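Local coordinates for LPG0439 HIT-related domain-containing protein (PDB 5L0L) that is of unknown function but carries a HIT-related domain, of a clan that includes nucleotide-binding hydrolases and transferases, within a probable membrane protein, at residues 78-83 with 127-132; 38-43 with 50-55; 24-29 with 181-186; 96-101 with 132-137. One frame throughout, in Å; residues are numbered along the deposited sequence. Where two conformers were deposited one is given.

In the fold
All four contacts lie on one antiparallel six-stranded sheet and the helices packed against it, within the HIT-related domain. Contact 2 forms the hairpin of strands 35-41 and 51-58, its centre about 3 Å from the centre of the chain. Contacts 1 and 3, packing helices 73-92 and 176-194 on the sheet, each have their centre about 9 Å from that of contact 2. Contact 4 lies at the outer strand, 96-101, and shares W132 with contact 1; its centre is about 17 Å from that of contact 3. Along the chain, contact 3 brackets the others, contact 2 closes before contacts 1 and 4 open, and those two interleave. Contacts 1 and 4 also reach the second subunit, where the sheet continues.

Contact 1: 78-83 with 127-132; sequences GLNDVA and LHLHMW. With SO4 (sulfate ion), chain C.
L79, N80 and A83 of helix 73-92 meet L127, just before strand 128-134, and L129 and M131 on it, the helix-on-sheet packing of the HIT-like fold. L79 comes first: CG is anti to the backbone N (chi1 -170°), and chi2 (76°) sets the delta methyls, of which CD2 touches both leucines, at 3.9 Å from L127 CD1 and 3.8 Å from L129 CD2. The L79 side chain slides past each of them in the opposite direction. N80 crosses L129 at about a right angle, OD1 standing 4.1 Å from L129 CD2, while its ND2 makes weak hydrogen bonds to S84 and N80 of the second subunit. One turn beyond L79, the A83 methyl CB packs on M131 CE at 3.7 Å. M131, a selenomethionine, is extended until a bend at chi3 (-63°) turns CE toward the helix.

No hydrogen bond joins the segments. H128 and H130 bind a sulfate, probably from the crystallisation liquor, which G103 N and N105 N also hold, consistent with the phosphate site of HIT relatives. H128 ND1 is hydrogen-bonded to M126 O; H128 NE2 donates to sulfate O1 at 2.9 Å, and H130 NE2 to sulfate O3 at 2.9 Å.

Contact 2: 38-43 with 50-55; sequences SVILNP and RIIIRY
N42 and R50 run side by side where strands 35-41 and 51-58 approach their connecting loop. N42 CG is anti to the backbone N (chi1 -170°), and the amide beyond it has ND2 over one face of the R50 guanidinium, 3.1 Å above its plane and displaced toward the rim. Amide and guanidinium are turned 60° apart, and N42 ND2 and R50 NH2, both donors, are not bonded to each other. A water joins the two side chains: it accepts from N42 ND2 and from R50 NE, at 2.9 Å from the latter, and donates to I51 O. R50 NH1 has a salt bridge to D45, and N42 OD1 accepts from T44 N.

Farther along, I40 and I52 lie side by side pointing the same way, I40 CG1 4.2 Å from I52 CB. V39 and I53 point to the face covered by helix 73-92; beside them V39 CG1 meets I51 CD1 at 4.0 Å, and L41 CD2 packs on I51 CG2 at 3.8 Å. The bend at chi2 (-91°) sets R54 CD beside S38 OG, which also touches R54 CB, while NE donates to Y55 O and NH2 to S16 O. S38 OG shares a water with I52 O. Backbone hydrogen bonds pair S38 with R54 and I40 with I52 in both directions, and N42 N reaches R50 O at 2.9 Å. This is an antiparallel beta hairpin in the central sheet of the HIT-like fold.

Contact 3: 24-29 with 181-186; sequences TSIAVI and ACLAMF
I26 reaches helix 176-194 from a classic beta bulge: it and A27 both face V39 of the neighbouring strand 35-41, and the I26 backbone drops into a helical conformation (psi -51°) near the start of strand 25-31. In its side chain CG1 is anti to the carbonyl carbon (chi1 -62°), and the chain continues to CD1, which meets F186. I26 CD1 lies 3.9 Å from F186 CB and equally near F186 CD2, meeting the ring obliquely. Although CB of F186 faces the strand, the ring leads away from it and packs edge-to-face with Y90, which joins this helix to helix 73-92.

One turn earlier in the helix, L183 crosses I26 at a slant. L183 was deposited in two conformers; in the one described, its CD2 lies 4.1 Å from I26 CG1 and close to T24 O, and the fine detail of both approaches is doubtful. T24 keeps its polar end out of the contact, OG1 being hydrogen-bonded to L41 O on strand 35-41, and L41 in turn packs on L183.

No hydrogen bond crosses between the segments, and the five residues that touch are all buried. Strand and helix run at 28° to each other, the segment axes approaching to 8.6 Å. The arrangement is the packing of helix 176-194 on the antiparallel sheet, as in the alpha+beta HIT-like fold.

Contact 4: 96-101 with 132-137; sequences IVQFSQ and WGRGDP
Q98 meets both W132 and R134 across an antiparallel strand pair that completes this subunit's part of the HIT-like sheet. Strands 96-101 and 128-134 are joined by four backbone bonds: I96 and R134 exchange N-H and carbonyl in both directions, and so do Q98 and W132, the straightest being Q98 N to W132 O (172°). G133 CA adds a CA-H...O contact to I96 O.

The polar core is Q98 OE1, which accepts two side-chain donors. W132 NE1 lies 3.0 Å from Q98 OE1, in the amide plane and on a lone pair, although OE1 is tilted out of the indole plane. R134 NH2, also 3.0 Å from Q98 OE1, comes in tilted from the amide plane, while OE1 lies almost exactly in the guanidinium plane. The R134 chain bends at chi2 and chi3, with CG and CD both beside Q98 OE1. The other terminal nitrogen, R134 NH1, donates to the carbonyls of L154 and P150. Q98 NE2 donates to L102 O and N104 OD1 of the second subunit, so this amide links the sheet to the dimer interface, where F99, S100 and Q101 continue the ladder into the other chain.

The W132 indole, its CG set between the backbone N and the carbonyl carbon (chi1 61°), lies with one face against Q98, whose amide stands 87° to it. Q98 CB sits 3.2 Å above the ring plane. At the ring edge, S100 OG, hydrogen-bonded to S100 OG of the second subunit, lies in plane 3.4 Å from W132 CH2.

Contact 1: 78-83 with 127-132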
loop_
_atom_site.group_PDB
_atom_site.type_symbol
_atom_site.label_atom_id
_atom_site.label_comp_id
_atom_site.label_asym_id
_atom_site.label_seq_id
_atom_site.Cartn_x
_atom_site.Cartn_y
_atom_site.Cartn_z
ATOM N N GLY A 78 -8.264 -8.872 4.397
ATOM C CA GLY A 78 -7.438 -9.534 5.410
ATOM C C GLY A 78 -5.962 -9.141 5.273
ATOM O O GLY A 78 -5.316 -8.892 6.270
ATOM N N LEU A 79 -5.456 -9.093 4.044
ATOM C CA LEU A 79 -4.070 -8.621 3.788
ATOM C C LEU A 79 -3.895 -7.235 4.375
ATOM O O LEU A 79 -2.925 -6.948 5.076
ATOM C CB LEU A 79 -3.761 -8.605 2.290
ATOM C CG LEU A 79 -2.287 -8.355 1.949
ATOM C CD1 LEU A 79 -1.474 -9.602 2.203
ATOM C CD2 LEU A 79 -2.074 -7.923 0.522
ATOM N N ASN A 80 -4.835 -6.359 4.066
ATOM C CA ASN A 80 -4.772 -4.981 4.525
ATOM C C ASN A 80 -4.922 -4.834 6.035
ATOM O O ASN A 80 -4.356 -3.923 6.612
ATOM C CB ASN A 80 -5.806 -4.135 3.772
ATOM C CG ASN A 80 -5.411 -3.906 2.322
ATOM O OD1 ASN A 80 -4.455 -4.491 1.819
ATOM N ND2 ASN A 80 -6.098 -3.012 1.656
ATOM N N ASP A 81 -5.696 -5.719 6.669
ATOM C CA ASP A 81 -5.769 -5.732 8.143
ATOM C C ASP A 81 -4.416 -6.134 8.754
ATOM O O ASP A 81 -3.964 -5.533 9.736
ATOM C CB ASP A 81 -6.847 -6.712 8.637
ATOM C CG ASP A 81 -8.267 -6.194 8.463
ATOM O OD1 ASP A 81 -8.504 -4.991 8.178
ATOM O OD2 ASP A 81 -9.207 -7.034 8.649
ATOM N N VAL A 82 -3.804 -7.186 8.214
ATOM C CA VAL A 82 -2.486 -7.618 8.691
ATOM C C VAL A 82 -1.455 -6.488 8.476
ATOM O O VAL A 82 -0.605 -6.210 9.362
ATOM C CB VAL A 82 -2.035 -8.918 8.018
ATOM C CG1 VAL A 82 -0.613 -9.281 8.450
ATOM C CG2 VAL A 82 -2.978 -10.059 8.382
ATOM N N ALA A 83 -1.543 -5.803 7.323
ATOM C CA ALA A 83 -0.734 -4.603 7.105
ATOM C C ALA A 83 -0.963 -3.537 8.189
ATOM O O ALA A 83 -0.003 -3.002 8.746
ATOM C CB ALA A 83 -0.926 -4.049 5.689
ATOM N N LEU A 127 -1.122 -13.001 -3.616
ATOM C CA LEU A 127 -1.621 -11.764 -2.989
ATOM C C LEU A 127 -0.626 -11.385 -1.882
ATOM O O LEU A 127 -0.437 -12.123 -0.938
ATOM C CB LEU A 127 -3.006 -11.954 -2.408
ATOM C CG LEU A 127 -3.631 -10.776 -1.654
ATOM C CD1 LEU A 127 -3.824 -9.581 -2.556
ATOM C CD2 LEU A 127 -4.934 -11.223 -1.004
ATOM N N HIS A 128 0.053 -10.262 -2.054
ATOM C CA HIS A 128 1.127 -9.898 -1.111
ATOM C C HIS A 128 1.447 -8.441 -1.225
ATOM O O HIS A 128 1.192 -7.831 -2.265
ATOM C CB HIS A 128 2.395 -10.760 -1.323
ATOM C CG HIS A 128 3.190 -10.410 -2.548
ATOM N ND1 HIS A 128 2.724 -10.615 -3.833
ATOM C CD2 HIS A 128 4.401 -9.817 -2.682
ATOM C CE1 HIS A 128 3.639 -10.219 -4.703
ATOM N NE2 HIS A 128 4.667 -9.723 -4.026
ATOM N N LEU A 129 2.027 -7.877 -0.167
ATOM C CA LEU A 129 2.496 -6.518 -0.219
ATOM C C LEU A 129 3.794 -6.372 0.561
ATOM O O LEU A 129 4.178 -7.258 1.323
ATOM C CB LEU A 129 1.449 -5.516 0.246
ATOM C CG LEU A 129 0.904 -5.510 1.668
ATOM C CD1 LEU A 129 1.875 -4.895 2.663
ATOM C CD2 LEU A 129 -0.413 -4.745 1.704
ATOM N N HIS A 130 4.448 -5.250 0.314
ATOM C CA HIS A 130 5.766 -4.921 0.879
ATOM C C HIS A 130 5.566 -3.789 1.859
ATOM O O HIS A 130 4.786 -2.885 1.606
ATOM C CB HIS A 130 6.702 -4.422 -0.221
ATOM C CG HIS A 130 6.874 -5.394 -1.329
ATOM N ND1 HIS A 130 7.755 -6.442 -1.247
ATOM C CD2 HIS A 130 6.217 -5.530 -2.507
ATOM C CE1 HIS A 130 7.640 -7.186 -2.341
ATOM N NE2 HIS A 130 6.747 -6.622 -3.140
HETATM N N MSE A 131 6.313 -3.814 2.952
HETATM C CA MSE A 131 6.269 -2.734 3.950
HETATM C C MSE A 131 7.697 -2.496 4.443
HETATM O O MSE A 131 8.524 -3.438 4.482
HETATM C CB MSE A 131 5.319 -3.117 5.090
HETATM C CG MSE A 131 5.222 -2.030 6.125
HETATM SE SE MSE A 131 3.916 -2.453 7.556
HETATM C CE MSE A 131 2.303 -2.526 6.457
ATOM N N TRP A 132 8.018 -1.245 4.750
ATOM C CA TRP A 132 9.369 -0.893 5.197
ATOM C C TRP A 132 9.308 0.404 5.968
ATOM O O TRP A 132 8.232 1.049 6.050
ATOM C CB TRP A 132 10.331 -0.782 3.989
ATOM C CG TRP A 132 9.901 0.278 3.029
ATOM C CD1 TRP A 132 10.360 1.562 2.966
ATOM C CD2 TRP A 132 8.904 0.161 1.995
ATOM N NE1 TRP A 132 9.688 2.262 1.985
ATOM C CE2 TRP A 132 8.803 1.427 1.368
ATOM C CE3 TRP A 132 8.083 -0.883 1.540
ATOM C CZ2 TRP A 132 7.934 1.676 0.302
ATOM C CZ3 TRP A 132 7.183 -0.617 0.523
ATOM C CH2 TRP A 132 7.106 0.646 -0.083
HETATM S S SO4 C . 6.592 -7.595 -6.438
HETATM O O1 SO4 C . 6.864 -8.820 -5.630
HETATM O O2 SO4 C . 6.383 -8.143 -7.773
HETATM O O3 SO4 C . 5.441 -7.061 -5.719
HETATM O O4 SO4 C . 7.904 -6.968 -6.228
#

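Contact 2: 38-43 with 50-55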
loop_
_atom_site.group_PDB
_atom_site.type_symbol
_atom_site.label_atom_id
_atom_site.label_comp_id
_atom_site.label_asym_id
_atom_site.label_seq_id
_atom_site.Cartn_x
_atom_site.Cartn_y
_atom_site.Cartn_z
ATOM N N SER A 38 1.341 -14.881 6.021
ATOM C CA SER A 38 2.696 -14.904 6.551
ATOM C C SER A 38 3.307 -13.511 6.534
ATOM O O SER A 38 2.999 -12.710 5.658
ATOM C CB SER A 38 3.608 -15.845 5.763
ATOM O OG SER A 38 3.790 -15.416 4.452
ATOM N N VAL A 39 4.101 -13.218 7.544
ATOM C CA VAL A 39 4.892 -12.018 7.637
ATOM C C VAL A 39 6.348 -12.454 7.740
ATOM O O VAL A 39 6.725 -13.142 8.698
ATOM C CB VAL A 39 4.493 -11.173 8.856
ATOM C CG1 VAL A 39 5.393 -9.958 8.963
ATOM C CG2 VAL A 39 2.987 -10.807 8.789
ATOM N N ILE A 40 7.181 -12.072 6.763
ATOM C CA ILE A 40 8.597 -12.448 6.759
ATOM C C ILE A 40 9.457 -11.226 6.449
ATOM O O ILE A 40 8.999 -10.291 5.780
ATOM C CB ILE A 40 8.909 -13.609 5.746
ATOM C CG1 ILE A 40 8.915 -13.111 4.300
ATOM C CG2 ILE A 40 7.902 -14.757 5.893
ATOM C CD1 ILE A 40 9.327 -14.166 3.295
ATOM N N LEU A 41 10.700 -11.212 6.921
ATOM C CA LEU A 41 11.648 -10.218 6.412
ATOM C C LEU A 41 12.001 -10.602 4.967
ATOM O O LEU A 41 12.110 -11.794 4.630
ATOM C CB LEU A 41 12.912 -10.106 7.267
ATOM C CG LEU A 41 12.744 -9.383 8.585
ATOM C CD1 LEU A 41 13.965 -9.667 9.453
ATOM C CD2 LEU A 41 12.583 -7.871 8.390
ATOM N N ASN A 42 12.139 -9.596 4.121
ATOM C CA ASN A 42 12.478 -9.832 2.724
ATOM C C ASN A 42 13.859 -10.496 2.632
ATOM O O ASN A 42 14.840 -9.897 3.077
ATOM C CB ASN A 42 12.441 -8.523 1.943
ATOM C CG ASN A 42 12.552 -8.745 0.452
ATOM O OD1 ASN A 42 13.493 -9.407 -0.013
ATOM N ND2 ASN A 42 11.622 -8.197 -0.309
ATOM N N PRO A 43 13.946 -11.719 2.074
ATOM C CA PRO A 43 15.238 -12.416 2.101
ATOM C C PRO A 43 16.309 -11.814 1.210
ATOM O O PRO A 43 17.481 -12.102 1.440
ATOM C CB PRO A 43 14.927 -13.839 1.599
ATOM C CG PRO A 43 13.515 -13.838 1.170
ATOM C CD PRO A 43 12.837 -12.576 1.588
ATOM N N ARG A 50 12.711 -4.181 5.235
ATOM C CA ARG A 50 11.558 -4.602 4.439
ATOM C C ARG A 50 10.968 -5.919 4.929
ATOM O O ARG A 50 11.731 -6.890 5.165
ATOM C CB ARG A 50 11.953 -4.802 2.982
ATOM C CG ARG A 50 11.981 -3.577 2.129
ATOM C CD ARG A 50 12.544 -3.928 0.746
ATOM N NE ARG A 50 11.577 -4.644 -0.069
ATOM C CZ ARG A 50 11.669 -4.796 -1.402
ATOM N NH1 ARG A 50 12.739 -4.378 -2.076
ATOM N NH2 ARG A 50 10.679 -5.401 -2.054
ATOM N N ILE A 51 9.638 -5.966 5.026
ATOM C CA ILE A 51 8.905 -7.217 5.191
ATOM C C ILE A 51 8.013 -7.482 3.982
ATOM O O ILE A 51 7.703 -6.575 3.205
ATOM C CB ILE A 51 8.047 -7.247 6.469
ATOM C CG1 ILE A 51 7.003 -6.138 6.444
ATOM C CG2 ILE A 51 8.950 -7.218 7.703
ATOM C CD1 ILE A 51 5.958 -6.240 7.531
ATOM N N ILE A 52 7.647 -8.743 3.818
ATOM C CA ILE A 52 6.611 -9.160 2.857
ATOM C C ILE A 52 5.472 -9.758 3.680
ATOM O O ILE A 52 5.697 -10.597 4.559
ATOM C CB ILE A 52 7.134 -10.216 1.891
ATOM C CG1 ILE A 52 8.377 -9.705 1.143
ATOM C CG2 ILE A 52 6.041 -10.641 0.892
ATOM C CD1 ILE A 52 9.160 -10.803 0.438
ATOM N N ILE A 53 4.259 -9.303 3.408
ATOM C CA ILE A 53 3.061 -9.835 4.006
ATOM C C ILE A 53 2.362 -10.542 2.866
ATOM O O ILE A 53 2.083 -9.908 1.827
ATOM C CB ILE A 53 2.160 -8.718 4.554
ATOM C CG1 ILE A 53 2.936 -7.894 5.585
ATOM C CG2 ILE A 53 0.861 -9.323 5.127
ATOM C CD1 ILE A 53 2.146 -6.748 6.187
ATOM N N ARG A 54 2.131 -11.850 3.042
ATOM C CA ARG A 54 1.663 -12.703 1.972
ATOM C C ARG A 54 0.470 -13.559 2.392
ATOM O O ARG A 54 0.441 -14.118 3.489
ATOM C CB ARG A 54 2.818 -13.571 1.453
ATOM C CG ARG A 54 2.429 -14.664 0.459
ATOM C CD ARG A 54 2.131 -15.946 1.176
ATOM N NE ARG A 54 1.894 -17.085 0.270
ATOM C CZ ARG A 54 2.821 -17.963 -0.139
ATOM N NH1 ARG A 54 4.101 -17.883 0.236
ATOM N NH2 ARG A 54 2.448 -18.944 -0.935
ATOM N N TYR A 55 -0.509 -13.649 1.501
ATOM C CA TYR A 55 -1.683 -14.479 1.746
ATOM C C TYR A 55 -1.308 -15.911 1.404
ATOM O O TYR A 55 -0.932 -16.192 0.264
ATOM C CB TYR A 55 -2.815 -14.007 0.831
ATOM C CG TYR A 55 -4.054 -14.865 0.845
ATOM C CD1 TYR A 55 -4.637 -15.266 2.037
ATOM C CD2 TYR A 55 -4.679 -15.219 -0.358
ATOM C CE1 TYR A 55 -5.802 -16.057 2.034
ATOM C CE2 TYR A 55 -5.846 -15.989 -0.363
ATOM C CZ TYR A 55 -6.381 -16.419 0.839
ATOM O OH TYR A 55 -7.565 -17.181 0.836
HETATM O O HOH W 1 5.406 -13.405 3.676
HETATM O O HOH W 2 9.490 -6.335 0.934
#

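Contact 3: 24-29 with 181-186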
loop_
_atom_site.group_PDB
_atom_site.type_symbol
_atom_site.label_atom_id
_atom_site.label_comp_id
_atom_site.label_asym_id
_atom_site.label_seq_id
_atom_site.Cartn_x
_atom_site.Cartn_y
_atom_site.Cartn_z
ATOM N N THR A 24 13.565 -16.371 7.329
ATOM C CA THR A 24 13.222 -14.980 7.639
ATOM C C THR A 24 11.800 -14.789 8.175
ATOM O O THR A 24 11.336 -13.666 8.289
ATOM C CB THR A 24 13.432 -14.048 6.425
ATOM O OG1 THR A 24 12.479 -14.322 5.399
ATOM C CG2 THR A 24 14.827 -14.208 5.865
ATOM N N SER A 25 11.144 -15.875 8.567
ATOM C CA SER A 25 9.765 -15.756 9.012
ATOM C C SER A 25 9.638 -15.119 10.416
ATOM O O SER A 25 10.310 -15.542 11.379
ATOM C CB SER A 25 9.072 -17.128 8.938
ATOM O OG SER A 25 7.723 -16.983 9.341
ATOM N N ILE A 26 8.754 -14.136 10.516
ATOM C CA ILE A 26 8.399 -13.478 11.756
ATOM C C ILE A 26 7.170 -14.149 12.379
ATOM O O ILE A 26 7.188 -14.475 13.569
ATOM C CB ILE A 26 8.129 -11.979 11.551
ATOM C CG1 ILE A 26 9.407 -11.284 11.043
ATOM C CG2 ILE A 26 7.573 -11.315 12.821
ATOM C CD1 ILE A 26 9.164 -9.938 10.367
ATOM N N ALA A 27 6.112 -14.314 11.595
ATOM C CA ALA A 27 4.819 -14.804 12.154
ATOM C C ALA A 27 3.870 -15.285 11.097
ATOM O O ALA A 27 4.009 -14.953 9.918
ATOM C CB ALA A 27 4.134 -13.714 12.991
ATOM N N VAL A 28 2.871 -16.063 11.544
ATOM C CA VAL A 28 1.680 -16.320 10.774
ATOM C C VAL A 28 0.503 -15.668 11.507
ATOM O O VAL A 28 0.384 -15.751 12.738
ATOM C CB VAL A 28 1.454 -17.833 10.538
ATOM C CG1 VAL A 28 0.108 -18.105 9.899
ATOM C CG2 VAL A 28 2.565 -18.409 9.653
ATOM N N ILE A 29 -0.362 -15.018 10.737
ATOM C CA ILE A 29 -1.485 -14.242 11.259
ATOM C C ILE A 29 -2.754 -14.703 10.541
ATOM O O ILE A 29 -2.786 -14.730 9.309
ATOM C CB ILE A 29 -1.242 -12.735 11.103
ATOM C CG1 ILE A 29 0.157 -12.424 11.701
ATOM C CG2 ILE A 29 -2.412 -11.943 11.704
ATOM C CD1 ILE A 29 0.613 -10.990 11.863
ATOM N N ALA A 181 19.339 -10.496 14.302
ATOM C CA ALA A 181 19.007 -9.404 15.232
ATOM C C ALA A 181 17.670 -8.735 14.845
ATOM O O ALA A 181 16.843 -8.457 15.684
ATOM C CB ALA A 181 20.122 -8.367 15.248
ATOM N N CYS A 182 17.527 -8.429 13.567
ATOM C CA CYS A 182 16.328 -7.735 13.062
ATOM C C CYS A 182 15.077 -8.578 13.314
ATOM O O CYS A 182 14.050 -8.114 13.811
ATOM C CB CYS A 182 16.470 -7.475 11.591
ATOM S SG CYS A 182 15.265 -6.308 10.950
ATOM N N LEU A 183 15.200 -9.868 12.979
ATOM C CA LEU A 183 14.131 -10.874 13.170
ATOM C C LEU A 183 13.689 -10.946 14.617
ATOM O O LEU A 183 12.502 -10.828 14.925
ATOM C CB LEU A 183 14.618 -12.265 12.756
ATOM C CG LEU A 183 14.624 -12.715 11.300
ATOM C CD1 LEU A 183 15.313 -14.054 11.133
ATOM C CD2 LEU A 183 13.215 -12.834 10.746
ATOM N N ALA A 184 14.655 -11.109 15.513
ATOM C CA ALA A 184 14.352 -11.193 16.947
ATOM C C ALA A 184 13.601 -9.947 17.419
ATOM O O ALA A 184 12.642 -10.065 18.197
ATOM C CB ALA A 184 15.649 -11.393 17.742
HETATM N N MSE A 185 14.005 -8.756 16.961
HETATM C CA MSE A 185 13.340 -7.530 17.415
HETATM C C MSE A 185 11.961 -7.379 16.824
HETATM O O MSE A 185 11.049 -6.923 17.516
HETATM C CB MSE A 185 14.213 -6.304 17.161
HETATM C CG MSE A 185 13.716 -5.043 17.842
HETATM SE SE MSE A 185 13.605 -5.216 19.804
HETATM C CE MSE A 185 15.411 -4.981 20.286
ATOM N N PHE A 186 11.782 -7.741 15.543
ATOM C CA PHE A 186 10.431 -7.716 14.956
ATOM C C PHE A 186 9.489 -8.645 15.728
ATOM O O PHE A 186 8.364 -8.256 16.051
ATOM C CB PHE A 186 10.432 -8.050 13.475
ATOM C CG PHE A 186 10.537 -6.831 12.585
ATOM C CD1 PHE A 186 11.722 -6.129 12.498
ATOM C CD2 PHE A 186 9.449 -6.381 11.850
ATOM C CE1 PHE A 186 11.836 -4.993 11.697
ATOM C CE2 PHE A 186 9.560 -5.251 11.027
ATOM C CZ PHE A 186 10.756 -4.564 10.948
#

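Contact 4: 96-101 with 132-137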
loop_
_atom_site.group_PDB
_atom_site.type_symbol
_atom_site.label_atom_id
_atom_site.label_comp_id
_atom_site.label_asym_id
_atom_site.label_seq_id
_atom_site.Cartn_x
_atom_site.Cartn_y
_atom_site.Cartn_z
ATOM N N ILE A 96 9.098 5.952 10.023
ATOM C CA ILE A 96 7.964 6.317 9.167
ATOM C C ILE A 96 7.584 5.037 8.420
ATOM O O ILE A 96 8.455 4.382 7.868
ATOM C CB ILE A 96 8.390 7.364 8.130
ATOM C CG1 ILE A 96 8.676 8.688 8.806
ATOM C CG2 ILE A 96 7.329 7.493 7.022
ATOM C CD1 ILE A 96 9.453 9.640 7.900
ATOM N N VAL A 97 6.321 4.672 8.370
ATOM C CA VAL A 97 5.972 3.426 7.676
ATOM C C VAL A 97 5.565 3.748 6.246
ATOM O O VAL A 97 4.890 4.757 5.998
ATOM C CB VAL A 97 4.882 2.619 8.410
ATOM C CG1 VAL A 97 3.544 3.237 8.251
ATOM C CG2 VAL A 97 4.845 1.188 7.897
ATOM N N GLN A 98 6.003 2.914 5.317
ATOM C CA GLN A 98 5.550 2.940 3.925
ATOM C C GLN A 98 5.207 1.523 3.503
ATOM O O GLN A 98 5.761 0.535 4.034
ATOM C CB GLN A 98 6.618 3.528 2.995
ATOM C CG GLN A 98 6.920 4.985 3.337
ATOM C CD GLN A 98 7.852 5.666 2.351
ATOM O OE1 GLN A 98 8.702 5.034 1.708
ATOM N NE2 GLN A 98 7.695 6.975 2.233
ATOM N N PHE A 99 4.275 1.386 2.565
ATOM C CA PHE A 99 3.960 0.077 2.020
ATOM C C PHE A 99 3.415 0.156 0.597
ATOM O O PHE A 99 2.861 1.204 0.199
ATOM C CB PHE A 99 2.997 -0.750 2.944
ATOM C CG PHE A 99 1.685 -0.088 3.274
ATOM C CD1 PHE A 99 0.586 -0.207 2.426
ATOM C CD2 PHE A 99 1.528 0.620 4.452
ATOM C CE1 PHE A 99 -0.613 0.389 2.736
ATOM C CE2 PHE A 99 0.320 1.220 4.774
ATOM C CZ PHE A 99 -0.742 1.108 3.908
ATOM N N SER A 100 3.573 -0.940 -0.147
ATOM C CA SER A 100 3.090 -1.016 -1.532
ATOM C C SER A 100 2.623 -2.427 -1.857
ATOM O O SER A 100 3.335 -3.408 -1.556
ATOM C CB SER A 100 4.180 -0.656 -2.549
ATOM O OG SER A 100 4.675 0.672 -2.470
ATOM N N GLN A 101 1.449 -2.531 -2.487
ATOM C CA GLN A 101 1.020 -3.753 -3.178
ATOM C C GLN A 101 1.233 -3.543 -4.674
ATOM O O GLN A 101 0.643 -2.627 -5.294
ATOM C CB GLN A 101 -0.443 -4.048 -2.900
ATOM C CG GLN A 101 -0.973 -5.264 -3.688
ATOM C CD GLN A 101 -2.350 -5.694 -3.254
ATOM O OE1 GLN A 101 -3.283 -5.774 -4.101
ATOM N NE2 GLN A 101 -2.545 -5.826 -2.006
ATOM N N TRP A 132 8.018 -1.245 4.750
ATOM C CA TRP A 132 9.369 -0.893 5.197
ATOM C C TRP A 132 9.308 0.404 5.968
ATOM O O TRP A 132 8.232 1.049 6.050
ATOM C CB TRP A 132 10.331 -0.782 3.989
ATOM C CG TRP A 132 9.901 0.278 3.029
ATOM C CD1 TRP A 132 10.360 1.562 2.966
ATOM C CD2 TRP A 132 8.904 0.161 1.995
ATOM N NE1 TRP A 132 9.688 2.262 1.985
ATOM C CE2 TRP A 132 8.803 1.427 1.368
ATOM C CE3 TRP A 132 8.083 -0.883 1.540
ATOM C CZ2 TRP A 132 7.934 1.676 0.302
ATOM C CZ3 TRP A 132 7.183 -0.617 0.523
ATOM C CH2 TRP A 132 7.106 0.646 -0.083
ATOM N N GLY A 133 10.429 0.760 6.568
ATOM C CA GLY A 133 10.530 1.990 7.386
ATOM C C GLY A 133 11.462 3.009 6.744
ATOM O O GLY A 133 12.432 2.636 6.035
ATOM N N ARG A 134 11.173 4.288 7.003
ATOM C CA ARG A 134 12.003 5.408 6.610
ATOM C C ARG A 134 12.502 6.187 7.832
ATOM O O ARG A 134 11.814 6.336 8.852
ATOM C CB ARG A 134 11.259 6.361 5.640
ATOM C CG ARG A 134 10.638 5.676 4.421
ATOM C CD ARG A 134 11.695 5.025 3.513
ATOM N NE ARG A 134 12.621 6.000 2.950
ATOM C CZ ARG A 134 12.348 6.777 1.893
ATOM N NH1 ARG A 134 13.250 7.639 1.497
ATOM N NH2 ARG A 134 11.189 6.694 1.220
ATOM N N GLY A 135 13.674 6.752 7.664
ATOM C CA GLY A 135 14.336 7.508 8.705
ATOM C C GLY A 135 15.787 7.750 8.344
ATOM O O GLY A 135 16.116 7.773 7.159
ATOM N N ASP A 136 16.648 7.974 9.343
ATOM C CA ASP A 136 18.058 8.166 9.066
ATOM C C ASP A 136 18.646 6.844 8.564
ATOM O O ASP A 136 18.725 5.888 9.331
ATOM C CB ASP A 136 18.779 8.635 10.341
ATOM C CG ASP A 136 20.274 8.813 10.151
ATOM O OD1 ASP A 136 20.849 8.496 9.097
ATOM O OD2 ASP A 136 20.890 9.292 11.131
ATOM N N PRO A 137 19.074 6.782 7.300
ATOM C CA PRO A 137 19.613 5.519 6.797
ATOM C C PRO A 137 20.807 4.967 7.535
ATOM O O PRO A 137 20.997 3.756 7.528
ATOM C CB PRO A 137 20.018 5.853 5.363
ATOM C CG PRO A 137 19.125 7.006 4.987
ATOM C CD PRO A 137 19.074 7.815 6.244
#